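Local coordinates for protein sorting nexin GRD19 (Saccharomyces cerevisiae, PDB 1OCS) that binds phosphatidylinositol 3-phosphate through its PX domain and helps retrieve late Golgi membrane proteins from the prevacuolar compartment, at residues K44-N49 against G55-Y60. Sequence-based numbering, arbitrary orientation.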
loop_
_atom_site.group_PDB
_atom_site.type_symbol
_atom_site.label_atom_id
_atom_site.label_comp_id
_atom_site.label_asym_id
_atom_site.label_seq_id
_atom_site.Cartn_x
_atom_site.Cartn_y
_atom_site.Cartn_z
ATOM N N LYS A 44 1.859 9.938 9.209
ATOM C CA LYS A 44 2.634 10.393 10.355
ATOM C C LYS A 44 4.091 10.668 10.004
ATOM O O LYS A 44 4.770 9.828 9.414
ATOM C CB LYS A 44 2.584 9.354 11.482
ATOM C CG LYS A 44 1.270 9.324 12.256
ATOM C CD LYS A 44 1.139 8.060 13.111
ATOM C CE LYS A 44 2.247 7.935 14.149
ATOM N NZ LYS A 44 2.176 6.624 14.868
ATOM N N THR A 45 4.566 11.854 10.364
ATOM C CA THR A 45 5.956 12.199 10.129
ATOM C C THR A 45 6.649 12.012 11.465
ATOM O O THR A 45 6.305 12.659 12.458
ATOM C CB THR A 45 6.110 13.641 9.647
ATOM O OG1 THR A 45 5.583 13.738 8.321
ATOM C CG2 THR A 45 7.585 14.054 9.630
ATOM N N HIS A 46 7.616 11.105 11.485
ATOM C CA HIS A 46 8.349 10.783 12.694
ATOM C C HIS A 46 9.518 11.724 12.943
ATOM O O HIS A 46 10.546 11.664 12.267
ATOM C CB HIS A 46 8.805 9.331 12.605
ATOM C CG HIS A 46 7.674 8.381 12.369
ATOM N ND1 HIS A 46 6.949 7.818 13.398
ATOM C CD2 HIS A 46 7.082 7.968 11.223
ATOM C CE1 HIS A 46 5.961 7.100 12.895
ATOM N NE2 HIS A 46 6.019 7.175 11.577
ATOM N N ILE A 47 9.329 12.597 13.925
ATOM C CA ILE A 47 10.319 13.591 14.310
ATOM C C ILE A 47 11.396 12.979 15.202
ATOM O O ILE A 47 11.098 12.333 16.205
ATOM C CB ILE A 47 9.625 14.769 15.039
ATOM C CG1 ILE A 47 8.701 15.498 14.054
ATOM C CG2 ILE A 47 10.658 15.718 15.631
ATOM C CD1 ILE A 47 7.895 16.625 14.666
ATOM N N PRO A 48 12.671 13.164 14.833
ATOM C CA PRO A 48 13.769 12.613 15.629
ATOM C C PRO A 48 13.920 13.360 16.950
ATOM O O PRO A 48 13.785 14.582 16.995
ATOM C CB PRO A 48 14.973 12.795 14.714
ATOM C CG PRO A 48 14.647 14.078 14.016
ATOM C CD PRO A 48 13.186 13.900 13.665
ATOM N N ASN A 49 14.188 12.622 18.019
ATOM C CA ASN A 49 14.357 13.228 19.334
ATOM C C ASN A 49 15.820 13.191 19.767
ATOM O O ASN A 49 16.230 13.929 20.663
ATOM C CB ASN A 49 13.488 12.505 20.366
ATOM C CG ASN A 49 12.009 12.554 20.019
ATOM O OD1 ASN A 49 11.449 13.628 19.790
ATOM N ND2 ASN A 49 11.370 11.390 19.979
ATOM N N GLY A 55 16.470 8.893 10.686
ATOM C CA GLY A 55 16.205 10.133 9.986
ATOM C C GLY A 55 14.715 10.408 9.913
ATOM O O GLY A 55 13.907 9.481 9.824
ATOM N N MET A 56 14.343 11.681 9.959
ATOM C CA MET A 56 12.935 12.061 9.888
ATOM C C MET A 56 12.313 11.418 8.651
ATOM O O MET A 56 12.925 11.392 7.579
ATOM C CB MET A 56 12.815 13.587 9.820
ATOM C CG MET A 56 11.395 14.125 9.769
ATOM S SD MET A 56 11.355 15.908 10.096
ATOM C CE MET A 56 12.248 16.509 8.719
ATOM N N PHE A 57 11.100 10.892 8.799
ATOM C CA PHE A 57 10.421 10.245 7.682
ATOM C C PHE A 57 8.927 10.163 7.950
ATOM O O PHE A 57 8.478 10.348 9.084
ATOM C CB PHE A 57 10.984 8.830 7.478
ATOM C CG PHE A 57 10.474 7.814 8.480
ATOM C CD1 PHE A 57 9.410 6.971 8.159
ATOM C CD2 PHE A 57 11.053 7.704 9.742
ATOM C CE1 PHE A 57 8.933 6.033 9.080
ATOM C CE2 PHE A 57 10.584 6.772 10.670
ATOM C CZ PHE A 57 9.522 5.933 10.339
ATOM N N THR A 58 8.146 9.900 6.908
ATOM C CA THR A 58 6.714 9.762 7.107
ATOM C C THR A 58 6.205 8.459 6.515
ATOM O O THR A 58 6.716 7.965 5.503
ATOM C CB THR A 58 5.899 10.965 6.527
ATOM O OG1 THR A 58 5.067 10.520 5.457
ATOM C CG2 THR A 58 6.807 12.068 6.045
ATOM N N ASP A 59 5.236 7.860 7.191
ATOM C CA ASP A 59 4.651 6.636 6.679
ATOM C C ASP A 59 3.144 6.745 6.809
ATOM O O ASP A 59 2.632 7.669 7.453
ATOM C CB ASP A 59 5.216 5.396 7.390
ATOM C CG ASP A 59 4.989 5.406 8.888
ATOM O OD1 ASP A 59 5.514 4.482 9.541
ATOM O OD2 ASP A 59 4.302 6.314 9.408
ATOM N N TYR A 60 2.438 5.823 6.173
ATOM C CA TYR A 60 0.988 5.840 6.162
ATOM C C TYR A 60 0.425 4.523 6.651
ATOM O O TYR A 60 1.023 3.468 6.450
ATOM C CB TYR A 60 0.494 6.101 4.736
ATOM C CG TYR A 60 1.156 7.296 4.085
ATOM C CD1 TYR A 60 2.490 7.242 3.675
ATOM C CD2 TYR A 60 0.468 8.498 3.935
ATOM C CE1 TYR A 60 3.127 8.357 3.137
ATOM C CE2 TYR A 60 1.094 9.621 3.396
ATOM C CZ TYR A 60 2.423 9.544 3.004
ATOM O OH TYR A 60 3.053 10.660 2.509
#
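His46 lies against Phe57 in an offset stack, ring centroids 4.4 Å apart and planes 21° apart. Its CD2 sits over one face of the phenyl ring, near the rim, 3.3 Å from Phe57 CZ. The imidazole also donates NE2-H to Asp59 OD2 (2.9 Å). The bond is nearly straight and lies in the ring plane, but it meets the carboxylate from above its plane. Asp59 CG stands between its backbone N and carbonyl carbon (chi1 59°), which brings the carboxylate to the imidazole. With an alanine here in place of the imidazole, Phe57 would probably lose its stacking partner and Asp59 OD2 one of its partners. Backbone bonds join Lys44 and Asp59 in both directions, as expected of this antiparallel hairpin in the three-stranded PX sheet. On the opposite face of the sheet from His46 and Phe57, Thr45 OG1 packs against Thr58 CG2 (3.1 Å), beside Phe119 and Ile124. Toward the turn the contact thins. Exposed Pro48 CD only touches Met56 CB (3.9 Å). Asp59 OD2 also forms a salt bridge with Arg79 NH1, so imidazole and arginine share one oxygen. Phe57 makes a cation-pi contact with Arg81, which binds the lipid. The hairpin's aromatic and acid thus both reach strand 75-81.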